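Local coordinates for protein carbonic anhydrase (Sordaria macrospora, PDB 4O1K) that probably catalyses the reversible hydration of carbon dioxide to bicarbonate at a zinc site, as a tetrameric beta-class carbonic anhydrase, at residues A[46-51]-A[100-105]; A[94-99]-A[176-181]; A[104-109]-A[188-193]; A[119-124]-A[132-137]. All blocks are in the same frame, centred on the assembly; numbering follows the deposited sequence.

Interaction 1 (A[46-51]-A[100-105])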
loop_
_atom_site.group_PDB
_atom_site.type_symbol
_atom_site.label_atom_id
_atom_site.label_comp_id
_atom_site.label_asym_id
_atom_site.label_seq_id
_atom_site.Cartn_x
_atom_site.Cartn_y
_atom_site.Cartn_z
ATOM N N GLY A 46 18.964 -25.355 5.503
ATOM C CA GLY A 46 17.587 -24.903 5.558
ATOM C C GLY A 46 16.519 -25.781 4.937
ATOM O O GLY A 46 16.401 -25.877 3.712
ATOM N N GLN A 47 15.731 -26.417 5.796
ATOM C CA GLN A 47 14.477 -27.029 5.372
ATOM C C GLN A 47 13.413 -25.941 5.422
ATOM O O GLN A 47 13.417 -25.124 6.345
ATOM C CB GLN A 47 14.107 -28.200 6.281
ATOM C CG GLN A 47 15.014 -29.415 6.096
ATOM C CD GLN A 47 15.090 -29.869 4.643
ATOM O OE1 GLN A 47 14.070 -30.157 4.018
ATOM N NE2 GLN A 47 16.304 -29.921 4.099
ATOM N N ASN A 48 12.535 -25.900 4.421
ATOM C CA ASN A 48 11.534 -24.843 4.344
ATOM C C ASN A 48 10.653 -24.862 5.582
ATOM O O ASN A 48 10.415 -25.921 6.153
ATOM C CB ASN A 48 10.665 -25.006 3.092
ATOM C CG ASN A 48 11.371 -24.562 1.822
ATOM O OD1 ASN A 48 12.395 -23.871 1.869
ATOM N ND2 ASN A 48 10.815 -24.944 0.675
ATOM N N PRO A 49 10.165 -23.687 6.006
ATOM C CA PRO A 49 9.198 -23.669 7.108
ATOM C C PRO A 49 7.938 -24.441 6.749
ATOM O O PRO A 49 7.521 -24.453 5.585
ATOM C CB PRO A 49 8.864 -22.178 7.239
ATOM C CG PRO A 49 9.135 -21.616 5.879
ATOM C CD PRO A 49 10.379 -22.343 5.443
ATOM N N GLU A 50 7.344 -25.083 7.748
ATOM C CA GLU A 50 6.067 -25.756 7.581
ATOM C C GLU A 50 4.917 -24.786 7.825
ATOM O O GLU A 50 3.784 -25.050 7.412
ATOM C CB GLU A 50 5.952 -26.907 8.581
ATOM C CG GLU A 50 6.973 -28.006 8.385
ATOM C CD GLU A 50 6.408 -29.183 7.615
ATOM O OE1 GLU A 50 5.565 -29.919 8.181
ATOM O OE2 GLU A 50 6.805 -29.369 6.444
ATOM N N TYR A 51 5.216 -23.674 8.498
ATOM C CA TYR A 51 4.196 -22.686 8.901
ATOM C C TYR A 51 4.497 -21.306 8.384
ATOM O O TYR A 51 5.659 -20.883 8.403
ATOM C CB TYR A 51 4.193 -22.535 10.429
ATOM C CG TYR A 51 3.586 -23.690 11.200
ATOM C CD1 TYR A 51 2.278 -23.617 11.665
ATOM C CD2 TYR A 51 4.328 -24.828 11.497
ATOM C CE1 TYR A 51 1.719 -24.654 12.373
ATOM C CE2 TYR A 51 3.778 -25.859 12.212
ATOM C CZ TYR A 51 2.475 -25.764 12.644
ATOM O OH TYR A 51 1.923 -26.798 13.356
ATOM N N LYS A 100 3.232 -20.348 -2.302
ATOM C CA LYS A 100 3.653 -20.789 -3.627
ATOM C C LYS A 100 5.108 -21.237 -3.714
ATOM O O LYS A 100 5.424 -22.204 -4.409
ATOM C CB LYS A 100 3.346 -19.709 -4.669
ATOM C CG LYS A 100 2.029 -19.972 -5.393
ATOM C CD LYS A 100 1.469 -18.728 -6.069
ATOM C CE LYS A 100 0.399 -19.108 -7.089
ATOM N NZ LYS A 100 0.437 -18.216 -8.291
ATOM N N HIS A 101 5.992 -20.552 -3.002
ATOM C CA HIS A 101 7.415 -20.818 -3.132
ATOM C C HIS A 101 8.007 -21.577 -1.941
ATOM O O HIS A 101 8.921 -22.387 -2.114
ATOM C CB HIS A 101 8.157 -19.510 -3.412
ATOM C CG HIS A 101 7.666 -18.807 -4.643
ATOM N ND1 HIS A 101 7.882 -19.294 -5.915
ATOM C CD2 HIS A 101 6.954 -17.661 -4.795
ATOM C CE1 HIS A 101 7.327 -18.478 -6.797
ATOM N NE2 HIS A 101 6.759 -17.480 -6.143
ATOM N N LEU A 102 7.484 -21.351 -0.736
ATOM C CA LEU A 102 7.936 -22.139 0.417
ATOM C C LEU A 102 7.101 -23.407 0.641
ATOM O O LEU A 102 7.550 -24.326 1.334
ATOM C CB LEU A 102 7.988 -21.286 1.698
ATOM C CG LEU A 102 9.065 -20.190 1.722
ATOM C CD1 LEU A 102 8.956 -19.307 2.966
ATOM C CD2 LEU A 102 10.441 -20.804 1.645
ATOM N N LYS A 103 5.887 -23.442 0.079
ATOM C CA LYS A 103 5.005 -24.612 0.195
ATOM C C LYS A 103 4.720 -24.945 1.659
ATOM O O LYS A 103 4.776 -26.098 2.099
ATOM C CB LYS A 103 5.599 -25.822 -0.526
ATOM C CG LYS A 103 6.045 -25.544 -1.958
ATOM C CD LYS A 103 4.878 -25.568 -2.917
ATOM C CE LYS A 103 5.347 -25.527 -4.376
ATOM N NZ LYS A 103 4.401 -24.733 -5.236
ATOM N N VAL A 104 4.414 -23.891 2.402
ATOM C CA VAL A 104 4.003 -23.953 3.776
ATOM C C VAL A 104 2.773 -24.876 3.904
ATOM O O VAL A 104 1.933 -24.897 3.009
ATOM C CB VAL A 104 3.795 -22.470 4.207
ATOM C CG1 VAL A 104 2.408 -22.173 4.716
ATOM C CG2 VAL A 104 4.926 -22.010 5.138
ATOM N N LYS A 105 2.703 -25.690 4.963
ATOM C CA LYS A 105 1.570 -26.596 5.145
ATOM C C LYS A 105 0.458 -25.983 5.990
ATOM O O LYS A 105 -0.701 -26.446 5.951
ATOM C CB LYS A 105 2.032 -27.898 5.813
ATOM C CG LYS A 105 2.390 -29.020 4.847
ATOM C CD LYS A 105 3.715 -28.836 4.178
ATOM C CE LYS A 105 4.279 -30.210 3.798
ATOM N NZ LYS A 105 3.287 -30.973 2.982
HETATM O O HOH W 1 7.259 -26.129 3.727
#
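Leu102 reaches two consecutive residues of 46-51 with its two methyl branches. Its CD1 meets Pro49 CG at 3.7 Å, the side chains crossing at about a right angle, while CD2 rests 3.6 Å from Asn48 OD1. Further along, Val104 CG2 lies against the Tyr51 carbonyl, though its closeness is doubtful because chi1 (122°) is unstaggered. Next to Val104, Lys105 N donates to Glu50 O over 2.8 Å from above the carbonyl plane. A bend at chi2 (-98°) brings the carboxylate carbon of Glu50 back, and OE2 lies 3.8 Å from Lys105 CE. A water donates to Leu102 O (3.0 Å) and also lies by Pro49 O at a doubtfully short 2.5 Å. Behind this shell, Lys103 takes a positive phi just after helix 89-100 and gives NZ to Lys100 O. Phe75 of strand 74-79 packs on both Pro49 and Leu102. An alanine in place of Leu102 would take away both methyls and would probably leave a gap against Pro49 and Phe75. The contact is thus apolar at its centre, flanked by one direct backbone bond and a water bridge; Glu50 OE2 and Lys105 NZ, 5.2 Å apart, probably add only a diffuse attraction.

Interaction 2 (A[94-99]-A[176-181])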
loop_
_atom_site.group_PDB
_atom_site.type_symbol
_atom_site.label_atom_id
_atom_site.label_comp_id
_atom_site.label_asym_id
_atom_site.label_seq_id
_atom_site.Cartn_x
_atom_site.Cartn_y
_atom_site.Cartn_z
ATOM N N VAL A 94 3.910 -11.684 1.324
ATOM C CA VAL A 94 4.363 -12.806 2.143
ATOM C C VAL A 94 3.466 -14.087 2.111
ATOM O O VAL A 94 3.983 -15.218 2.166
ATOM C CB VAL A 94 4.752 -12.380 3.535
ATOM C CG1 VAL A 94 3.564 -12.157 4.387
ATOM C CG2 VAL A 94 5.549 -13.454 4.130
ATOM N N ILE A 95 2.150 -13.925 1.988
ATOM C CA ILE A 95 1.251 -15.078 1.839
ATOM C C ILE A 95 1.556 -15.770 0.515
ATOM O O ILE A 95 1.715 -17.016 0.433
ATOM C CB ILE A 95 -0.220 -14.616 1.879
ATOM C CG1 ILE A 95 -0.530 -14.076 3.273
ATOM C CG2 ILE A 95 -1.183 -15.769 1.516
ATOM C CD1 ILE A 95 -1.940 -13.490 3.430
ATOM N N GLU A 96 1.638 -14.969 -0.536
ATOM C CA GLU A 96 1.953 -15.512 -1.854
ATOM C C GLU A 96 3.251 -16.322 -1.830
ATOM O O GLU A 96 3.311 -17.453 -2.341
ATOM C CB GLU A 96 2.087 -14.353 -2.845
ATOM C CG GLU A 96 2.716 -14.733 -4.176
ATOM C CD GLU A 96 1.670 -15.058 -5.210
ATOM O OE1 GLU A 96 0.683 -15.713 -4.828
ATOM O OE2 GLU A 96 1.828 -14.644 -6.382
ATOM N N TYR A 97 4.283 -15.744 -1.219
ATOM C CA TYR A 97 5.613 -16.352 -1.164
ATOM C C TYR A 97 5.663 -17.612 -0.314
ATOM O O TYR A 97 6.331 -18.596 -0.669
ATOM C CB TYR A 97 6.613 -15.333 -0.618
ATOM C CG TYR A 97 8.061 -15.792 -0.576
ATOM C CD1 TYR A 97 8.786 -16.030 -1.743
ATOM C CD2 TYR A 97 8.714 -15.937 0.633
ATOM C CE1 TYR A 97 10.128 -16.427 -1.683
ATOM C CE2 TYR A 97 10.032 -16.325 0.705
ATOM C CZ TYR A 97 10.736 -16.566 -0.442
ATOM O OH TYR A 97 12.048 -16.957 -0.309
ATOM N N ALA A 98 4.954 -17.585 0.807
ATOM C CA ALA A 98 4.901 -18.731 1.717
ATOM C C ALA A 98 4.151 -19.894 1.096
ATOM O O ALA A 98 4.556 -21.057 1.231
ATOM C CB ALA A 98 4.258 -18.331 3.047
ATOM N N VAL A 99 3.050 -19.597 0.415
ATOM C CA VAL A 99 2.223 -20.669 -0.142
ATOM C C VAL A 99 2.844 -21.236 -1.403
ATOM O O VAL A 99 2.967 -22.453 -1.573
ATOM C CB VAL A 99 0.850 -20.155 -0.494
ATOM C CG1 VAL A 99 0.107 -21.184 -1.301
ATOM C CG2 VAL A 99 0.084 -19.792 0.791
ATOM N N THR A 176 -7.303 -15.257 -0.879
ATOM C CA THR A 176 -6.149 -15.178 -1.782
ATOM C C THR A 176 -6.144 -16.278 -2.814
ATOM O O THR A 176 -6.502 -17.413 -2.516
ATOM C CB THR A 176 -4.793 -15.107 -1.054
ATOM O OG1 THR A 176 -4.511 -16.348 -0.378
ATOM C CG2 THR A 176 -4.819 -13.976 -0.057
ATOM N N ALA A 177 -5.753 -15.927 -4.040
ATOM C CA ALA A 177 -5.689 -16.882 -5.141
ATOM C C ALA A 177 -4.699 -18.000 -4.839
ATOM O O ALA A 177 -4.957 -19.168 -5.153
ATOM C CB ALA A 177 -5.321 -16.164 -6.465
ATOM N N ALA A 178 -3.583 -17.635 -4.209
ATOM C CA ALA A 178 -2.522 -18.589 -3.893
ATOM C C ALA A 178 -3.093 -19.699 -3.030
ATOM O O ALA A 178 -2.948 -20.902 -3.344
ATOM C CB ALA A 178 -1.392 -17.878 -3.157
ATOM N N LEU A 179 -3.725 -19.288 -1.931
ATOM C CA LEU A 179 -4.321 -20.237 -0.983
ATOM C C LEU A 179 -5.312 -21.169 -1.666
ATOM O O LEU A 179 -5.237 -22.396 -1.508
ATOM C CB LEU A 179 -5.043 -19.518 0.165
ATOM C CG LEU A 179 -5.583 -20.677 1.009
ATOM C CD1 LEU A 179 -4.891 -20.779 2.331
ATOM C CD2 LEU A 179 -7.100 -20.747 1.135
ATOM N N GLN A 180 -6.240 -20.600 -2.434
ATOM C CA GLN A 180 -7.278 -21.423 -3.060
ATOM C C GLN A 180 -6.715 -22.412 -4.074
ATOM O O GLN A 180 -7.096 -23.587 -4.085
ATOM C CB GLN A 180 -8.367 -20.558 -3.713
ATOM C CG GLN A 180 -9.524 -21.411 -4.224
ATOM C CD GLN A 180 -10.607 -20.606 -4.903
ATOM O OE1 GLN A 180 -11.276 -21.095 -5.817
ATOM N NE2 GLN A 180 -10.800 -19.370 -4.452
ATOM N N GLN A 181 -5.814 -21.935 -4.925
ATOM C CA GLN A 181 -5.180 -22.797 -5.920
ATOM C C GLN A 181 -4.436 -23.947 -5.247
ATOM O O GLN A 181 -4.670 -25.122 -5.576
ATOM C CB GLN A 181 -4.231 -21.987 -6.806
ATOM C CG GLN A 181 -4.949 -21.042 -7.785
ATOM C CD GLN A 181 -4.046 -19.933 -8.295
ATOM O OE1 GLN A 181 -3.060 -19.569 -7.647
ATOM N NE2 GLN A 181 -4.381 -19.383 -9.455
HETATM O O HOH W 2 -2.427 -14.841 -3.901
#
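The carboxylate of Glu96 is the flat group that meets the other segment, touching the methyl of Ala178 through OE1, 3.4 Å from CB. Its CG is anti to the backbone N, and a bend at chi2 (95°) turns the carboxylate carbon toward helix 177-186. A water accepts from Ala178 N at 3.0 Å and donates a weak, 3.4 Å bond to Glu96 OE1. Because Ala178 N belongs to the first turn of its helix, the ionised form of the nearby acid would probably be favoured by the positive end of the helix dipole.

Apolar contact continues one turn on. Val99 holds CG1 anti to the backbone N, and this branch comes within 4.1 Å of Ala178 CB and 3.7 Å of Ala178 O. At the other end, Ile95 CG2 lies 3.9 Å from Thr176 OG1. Thr176 is the N-cap of helix 177-186: its OG1, in the crowded position between backbone N and carbonyl carbon, accepts a weak bond from Leu179 N and is also hydrogen-bonded to Val173 O.

The short helical segments run 9.2 Å apart and nearly in the same direction, at 27°. Each leads on to a strand of the central sheet, helix 89-100 to 106-112 and helix 177-186 to 190-197, and Val99 and Leu179 both rest on Ile107 of the former strand. Leu129 of the second subunit packs on Glu96 and Arg135 of the third on Thr176, which places the helix pair between subunit interfaces and the sheet.

Interaction 3 (A[104-109]-A[188-193])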
loop_
_atom_site.group_PDB
_atom_site.type_symbol
_atom_site.label_atom_id
_atom_site.label_comp_id
_atom_site.label_asym_id
_atom_site.label_seq_id
_atom_site.Cartn_x
_atom_site.Cartn_y
_atom_site.Cartn_z
ATOM N N VAL A 104 4.414 -23.891 2.402
ATOM C CA VAL A 104 4.003 -23.953 3.776
ATOM C C VAL A 104 2.773 -24.876 3.904
ATOM O O VAL A 104 1.933 -24.897 3.009
ATOM C CB VAL A 104 3.795 -22.470 4.207
ATOM C CG1 VAL A 104 2.408 -22.173 4.716
ATOM C CG2 VAL A 104 4.926 -22.010 5.138
ATOM N N LYS A 105 2.703 -25.690 4.963
ATOM C CA LYS A 105 1.570 -26.596 5.145
ATOM C C LYS A 105 0.458 -25.983 5.990
ATOM O O LYS A 105 -0.701 -26.446 5.951
ATOM C CB LYS A 105 2.032 -27.898 5.813
ATOM C CG LYS A 105 2.390 -29.020 4.847
ATOM C CD LYS A 105 3.715 -28.836 4.178
ATOM C CE LYS A 105 4.279 -30.210 3.798
ATOM N NZ LYS A 105 3.287 -30.973 2.982
ATOM N N HIS A 106 0.813 -24.946 6.752
ATOM C CA HIS A 106 -0.112 -24.310 7.672
ATOM C C HIS A 106 0.023 -22.792 7.589
ATOM O O HIS A 106 1.124 -22.263 7.445
ATOM C CB HIS A 106 0.208 -24.736 9.111
ATOM C CG HIS A 106 0.158 -26.213 9.332
ATOM N ND1 HIS A 106 -1.019 -26.886 9.582
ATOM C CD2 HIS A 106 1.143 -27.147 9.354
ATOM C CE1 HIS A 106 -0.756 -28.177 9.745
ATOM N NE2 HIS A 106 0.546 -28.361 9.608
ATOM N N ILE A 107 -1.098 -22.084 7.696
ATOM C CA ILE A 107 -1.032 -20.634 7.895
ATOM C C ILE A 107 -1.824 -20.365 9.168
ATOM O O ILE A 107 -2.947 -20.803 9.285
ATOM C CB ILE A 107 -1.664 -19.868 6.740
ATOM C CG1 ILE A 107 -0.927 -20.154 5.428
ATOM C CG2 ILE A 107 -1.570 -18.337 7.005
ATOM C CD1 ILE A 107 -1.507 -19.407 4.199
ATOM N N VAL A 108 -1.220 -19.693 10.144
ATOM C CA VAL A 108 -1.892 -19.426 11.417
ATOM C C VAL A 108 -2.012 -17.915 11.507
ATOM O O VAL A 108 -1.024 -17.232 11.269
ATOM C CB VAL A 108 -0.971 -19.827 12.575
ATOM C CG1 VAL A 108 -1.538 -19.317 13.907
ATOM C CG2 VAL A 108 -0.746 -21.366 12.585
ATOM N N VAL A 109 -3.194 -17.413 11.849
ATOM C CA VAL A 109 -3.330 -16.020 12.281
ATOM C C VAL A 109 -3.496 -16.119 13.777
ATOM O O VAL A 109 -4.429 -16.770 14.254
ATOM C CB VAL A 109 -4.578 -15.357 11.688
ATOM C CG1 VAL A 109 -4.787 -13.967 12.298
ATOM C CG2 VAL A 109 -4.415 -15.226 10.185
ATOM N N PHE A 188 -3.392 -28.507 0.886
ATOM C CA PHE A 188 -2.704 -27.639 1.848
ATOM C C PHE A 188 -2.424 -26.290 1.182
ATOM O O PHE A 188 -2.481 -26.198 -0.045
ATOM C CB PHE A 188 -1.435 -28.309 2.420
ATOM C CG PHE A 188 -0.297 -28.491 1.435
ATOM C CD1 PHE A 188 0.047 -29.758 0.989
ATOM C CD2 PHE A 188 0.484 -27.408 1.030
ATOM C CE1 PHE A 188 1.102 -29.937 0.112
ATOM C CE2 PHE A 188 1.532 -27.579 0.146
ATOM C CZ PHE A 188 1.845 -28.841 -0.311
ATOM N N PRO A 189 -2.143 -25.225 1.971
ATOM C CA PRO A 189 -2.108 -25.142 3.434
ATOM C C PRO A 189 -3.491 -25.127 4.051
ATOM O O PRO A 189 -4.480 -24.775 3.401
ATOM C CB PRO A 189 -1.432 -23.785 3.691
ATOM C CG PRO A 189 -1.790 -22.960 2.496
ATOM C CD PRO A 189 -1.739 -23.951 1.344
ATOM N N VAL A 190 -3.566 -25.522 5.315
ATOM C CA VAL A 190 -4.796 -25.302 6.042
ATOM C C VAL A 190 -4.579 -24.099 6.949
ATOM O O VAL A 190 -3.447 -23.770 7.341
ATOM C CB VAL A 190 -5.259 -26.538 6.829
ATOM C CG1 VAL A 190 -5.616 -27.686 5.860
ATOM C CG2 VAL A 190 -4.192 -26.980 7.809
ATOM N N ILE A 191 -5.675 -23.455 7.273
ATOM C CA ILE A 191 -5.638 -22.191 7.974
ATOM C C ILE A 191 -6.150 -22.329 9.395
ATOM O O ILE A 191 -7.178 -22.990 9.625
ATOM C CB ILE A 191 -6.499 -21.217 7.209
ATOM C CG1 ILE A 191 -5.666 -20.631 6.078
ATOM C CG2 ILE A 191 -7.016 -20.116 8.095
ATOM C CD1 ILE A 191 -6.436 -19.766 5.233
ATOM N N HIS A 192 -5.448 -21.702 10.338
ATOM C CA HIS A 192 -5.837 -21.763 11.743
ATOM C C HIS A 192 -5.977 -20.367 12.306
ATOM O O HIS A 192 -5.225 -19.464 11.919
ATOM C CB HIS A 192 -4.774 -22.467 12.567
ATOM C CG HIS A 192 -4.315 -23.764 11.995
ATOM N ND1 HIS A 192 -4.892 -24.973 12.328
ATOM C CD2 HIS A 192 -3.295 -24.052 11.153
ATOM C CE1 HIS A 192 -4.263 -25.946 11.688
ATOM N NE2 HIS A 192 -3.285 -25.415 10.977
ATOM N N GLY A 193 -6.936 -20.200 13.220
ATOM C CA GLY A 193 -7.107 -18.933 13.917
ATOM C C GLY A 193 -6.932 -19.230 15.392
ATOM O O GLY A 193 -7.723 -19.946 15.966
#
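Phe188 offers one face of its ring to the ammonium of Lys105, a cation-pi contact with NZ 4.2 Å from the centroid and 27° off the ring normal. The same ring approaches Val104 O obliquely through CD2. A cis peptide bond leads into Pro189, whose ring lies alongside Ile107, with CG 4.0 Å from Ile107 CD1. Val190 then begins the strand: its N donates to Lys105 O at 3.1 Å, its O accepts from Ile107 N at 2.9 Å, and its CG2 stands 3.6 Å from His106 ND1.

This pairing is parallel and joins the two strands, 106-112 and 190-197, that lie side by side in the central sheet of the beta-carbonic anhydrase alpha/beta fold. Ile191 turns to the face that also carries Ile107, its CG1 4.1 Å from Ile107 CB, and helices 154-174 and 177-186 pack over this side.

His192 lies on the face that carries His106, Val190 and Val108. Its backbone N donates to Ile107 O and its O accepts from Val109 N. With CG anti to the carbonyl carbon in both residues, the imidazoles meet rim to rim, their planes at 35°: His106 ND1 sits in the plane of the His192 ring, 3.0 Å from NE2, in a hydrogen bond that either nitrogen could donate. An alanine at His106 would remove the ring and would probably leave His192 NE2 without this mate and Tyr51 without its stacking partner. His18 of the second subunit also meets the His106 ring. At Gly193, CA makes a C-H...O contact of 3.5 Å to Val109 O.

Interaction 4 (A[119-124]-A[132-137])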
loop_
_atom_site.group_PDB
_atom_site.type_symbol
_atom_site.label_atom_id
_atom_site.label_comp_id
_atom_site.label_asym_id
_atom_site.label_seq_id
_atom_site.Cartn_x
_atom_site.Cartn_y
_atom_site.Cartn_z
ATOM N N LYS A 119 -7.337 -2.355 21.065
ATOM C CA LYS A 119 -7.784 -1.316 21.999
ATOM C C LYS A 119 -7.655 0.112 21.432
ATOM O O LYS A 119 -8.564 0.935 21.587
ATOM C CB LYS A 119 -7.074 -1.433 23.347
ATOM C CG LYS A 119 -7.657 -0.503 24.409
ATOM C CD LYS A 119 -7.062 -0.761 25.794
ATOM C CE LYS A 119 -7.425 -2.148 26.343
ATOM N NZ LYS A 119 -8.845 -2.263 26.812
ATOM N N ALA A 120 -6.542 0.403 20.772
ATOM C CA ALA A 120 -6.322 1.727 20.184
ATOM C C ALA A 120 -7.267 2.007 19.010
ATOM O O ALA A 120 -7.633 3.169 18.747
ATOM C CB ALA A 120 -4.881 1.872 19.747
ATOM N N ALA A 121 -7.623 0.950 18.280
ATOM C CA ALA A 121 -8.595 1.048 17.195
ATOM C C ALA A 121 -9.893 1.510 17.789
ATOM O O ALA A 121 -10.617 2.300 17.176
ATOM C CB ALA A 121 -8.793 -0.288 16.541
ATOM N N MET A 122 -10.198 1.000 18.981
ATOM C CA MET A 122 -11.468 1.357 19.599
ATOM C C MET A 122 -11.501 2.720 20.331
ATOM O O MET A 122 -12.529 3.106 20.902
ATOM C CB MET A 122 -11.983 0.202 20.456
ATOM C CG MET A 122 -12.270 -1.031 19.592
ATOM S SD MET A 122 -13.578 -0.626 18.419
ATOM C CE MET A 122 -13.080 -1.500 16.951
ATOM N N THR A 123 -10.401 3.468 20.274
ATOM C CA THR A 123 -10.368 4.807 20.880
ATOM C C THR A 123 -10.645 5.864 19.807
ATOM O O THR A 123 -9.932 5.935 18.804
ATOM C CB THR A 123 -9.011 5.085 21.559
ATOM O OG1 THR A 123 -7.981 5.190 20.563
ATOM C CG2 THR A 123 -8.662 3.952 22.516
ATOM N N PRO A 124 -11.694 6.684 20.006
ATOM C CA PRO A 124 -12.073 7.651 18.968
ATOM C C PRO A 124 -11.161 8.860 18.944
ATOM O O PRO A 124 -11.589 9.943 19.366
ATOM C CB PRO A 124 -13.478 8.088 19.399
ATOM C CG PRO A 124 -13.468 7.939 20.889
ATOM C CD PRO A 124 -12.590 6.739 21.177
ATOM N N PRO A 132 -5.774 4.932 9.104
ATOM C CA PRO A 132 -6.341 3.985 8.140
ATOM C C PRO A 132 -5.955 2.534 8.473
ATOM O O PRO A 132 -6.682 1.605 8.092
ATOM C CB PRO A 132 -5.685 4.388 6.820
ATOM C CG PRO A 132 -4.924 5.644 7.083
ATOM C CD PRO A 132 -4.647 5.680 8.531
ATOM N N TRP A 133 -4.847 2.327 9.187
ATOM C CA TRP A 133 -4.532 0.952 9.595
ATOM C C TRP A 133 -5.550 0.411 10.594
ATOM O O TRP A 133 -6.130 -0.669 10.391
ATOM C CB TRP A 133 -3.092 0.866 10.133
ATOM C CG TRP A 133 -2.657 -0.540 10.334
ATOM C CD1 TRP A 133 -2.635 -1.233 11.503
ATOM C CD2 TRP A 133 -2.160 -1.430 9.325
ATOM N NE1 TRP A 133 -2.173 -2.513 11.288
ATOM C CE2 TRP A 133 -1.865 -2.653 9.948
ATOM C CE3 TRP A 133 -1.942 -1.305 7.948
ATOM C CZ2 TRP A 133 -1.356 -3.743 9.250
ATOM C CZ3 TRP A 133 -1.441 -2.399 7.242
ATOM C CH2 TRP A 133 -1.171 -3.607 7.897
ATOM N N LEU A 134 -5.788 1.148 11.677
ATOM C CA LEU A 134 -6.753 0.728 12.686
ATOM C C LEU A 134 -8.182 0.710 12.181
ATOM O O LEU A 134 -9.045 0.025 12.749
ATOM C CB LEU A 134 -6.662 1.641 13.887
ATOM C CG LEU A 134 -5.284 1.618 14.506
ATOM C CD1 LEU A 134 -5.185 2.651 15.605
ATOM C CD2 LEU A 134 -4.985 0.234 15.032
ATOM N N ARG A 135 -8.439 1.448 11.102
ATOM C CA ARG A 135 -9.776 1.430 10.520
ATOM C C ARG A 135 -10.201 0.008 10.204
ATOM O O ARG A 135 -11.378 -0.343 10.345
ATOM C CB ARG A 135 -9.808 2.313 9.254
ATOM C CG ARG A 135 -11.209 2.503 8.601
ATOM C CD ARG A 135 -11.083 3.594 7.545
ATOM N NE ARG A 135 -10.514 4.804 8.170
ATOM C CZ ARG A 135 -9.615 5.622 7.629
ATOM N NH1 ARG A 135 -9.158 5.437 6.398
ATOM N NH2 ARG A 135 -9.167 6.663 8.324
ATOM N N ASN A 136 -9.251 -0.838 9.810
ATOM C CA ASN A 136 -9.610 -2.228 9.468
ATOM C C ASN A 136 -10.251 -2.958 10.613
ATOM O O ASN A 136 -11.103 -3.843 10.429
ATOM C CB ASN A 136 -8.352 -2.977 9.061
ATOM C CG ASN A 136 -7.805 -2.471 7.762
ATOM O OD1 ASN A 136 -6.769 -1.800 7.718
ATOM N ND2 ASN A 136 -8.487 -2.798 6.690
ATOM N N ILE A 137 -9.823 -2.599 11.816
ATOM C CA ILE A 137 -10.313 -3.264 12.994
ATOM C C ILE A 137 -11.712 -2.737 13.287
ATOM O O ILE A 137 -12.622 -3.491 13.679
ATOM C CB ILE A 137 -9.399 -2.992 14.178
ATOM C CG1 ILE A 137 -8.025 -3.643 13.944
ATOM C CG2 ILE A 137 -10.046 -3.517 15.455
ATOM C CD1 ILE A 137 -6.953 -3.037 14.772
#
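Ala121 and Ile137 form the centre of an apolar contact, with Ala121 CB 3.6 Å from Ile137 CG2. The methyl of Ala121 is held among several branches, for Ile137 CD1 also lies at 3.8 Å from it and Leu134 CB at 3.9 Å. Leu134 directs CD1 to Ala120, 4.2 Å from Ala120 CB, and close to the backbone at Ala121 N. Met122 begins with its CB pointing past the other helix, but bends at chi2 (-63°) and chi3 (143°) bring CE back to Ile137 CG2, 3.9 Å away; the two side chains run at a slant to each other. The small alanine side chain allows the backbones to approach closely here.

The polar bonds lie beside the apolar contact. Ala120 O is gripped twice from the same face of its plane, by Thr123 OG1 at 2.7 Å and by Thr123 N at 3.2 Å, which steadies the chain as it leaves helix 116-121. Ala121 O is hydrogen-bonded to Arg138 NH1, one residue beyond Ile137, and so ties the end of the short helix to helix 130-143 by a polar link next to the apolar one.

Helix 116-121 follows the zinc ligands His112 and Cys115, and the side chain of Ile137 lies about 8 Å from the metal. Met122 also packs on Leu161 of helix 154-174, and Ile137 on Ala81. Arg135 meets Met92 of the third subunit, so helix 130-143 spans from this contact to a subunit interface.

Interactions 1, 2 and 3 form one continuous region, their centres 11 to 12 Å apart. Interaction 1 shares Val104 and Lys105 with interaction 3, and Glu50 O probably also accepts from His106 N at 3.0 Å. Interaction 2 is tied to both by a probable hydrogen bond from Val104 N to Ala98 O, 3.1 Å, and meets interaction 3 where Leu179 CD1 approaches Ile191 CD1 at 3.4 Å. Interaction 4 stands apart, 26 to 32 Å away between centres, close to the zinc held by Cys56, Asp58, His112 and Cys115. Strand 106-112, which begins in interaction 3, ends at the zinc ligand His112; the side chain of Val109 is about 11 Å from the metal.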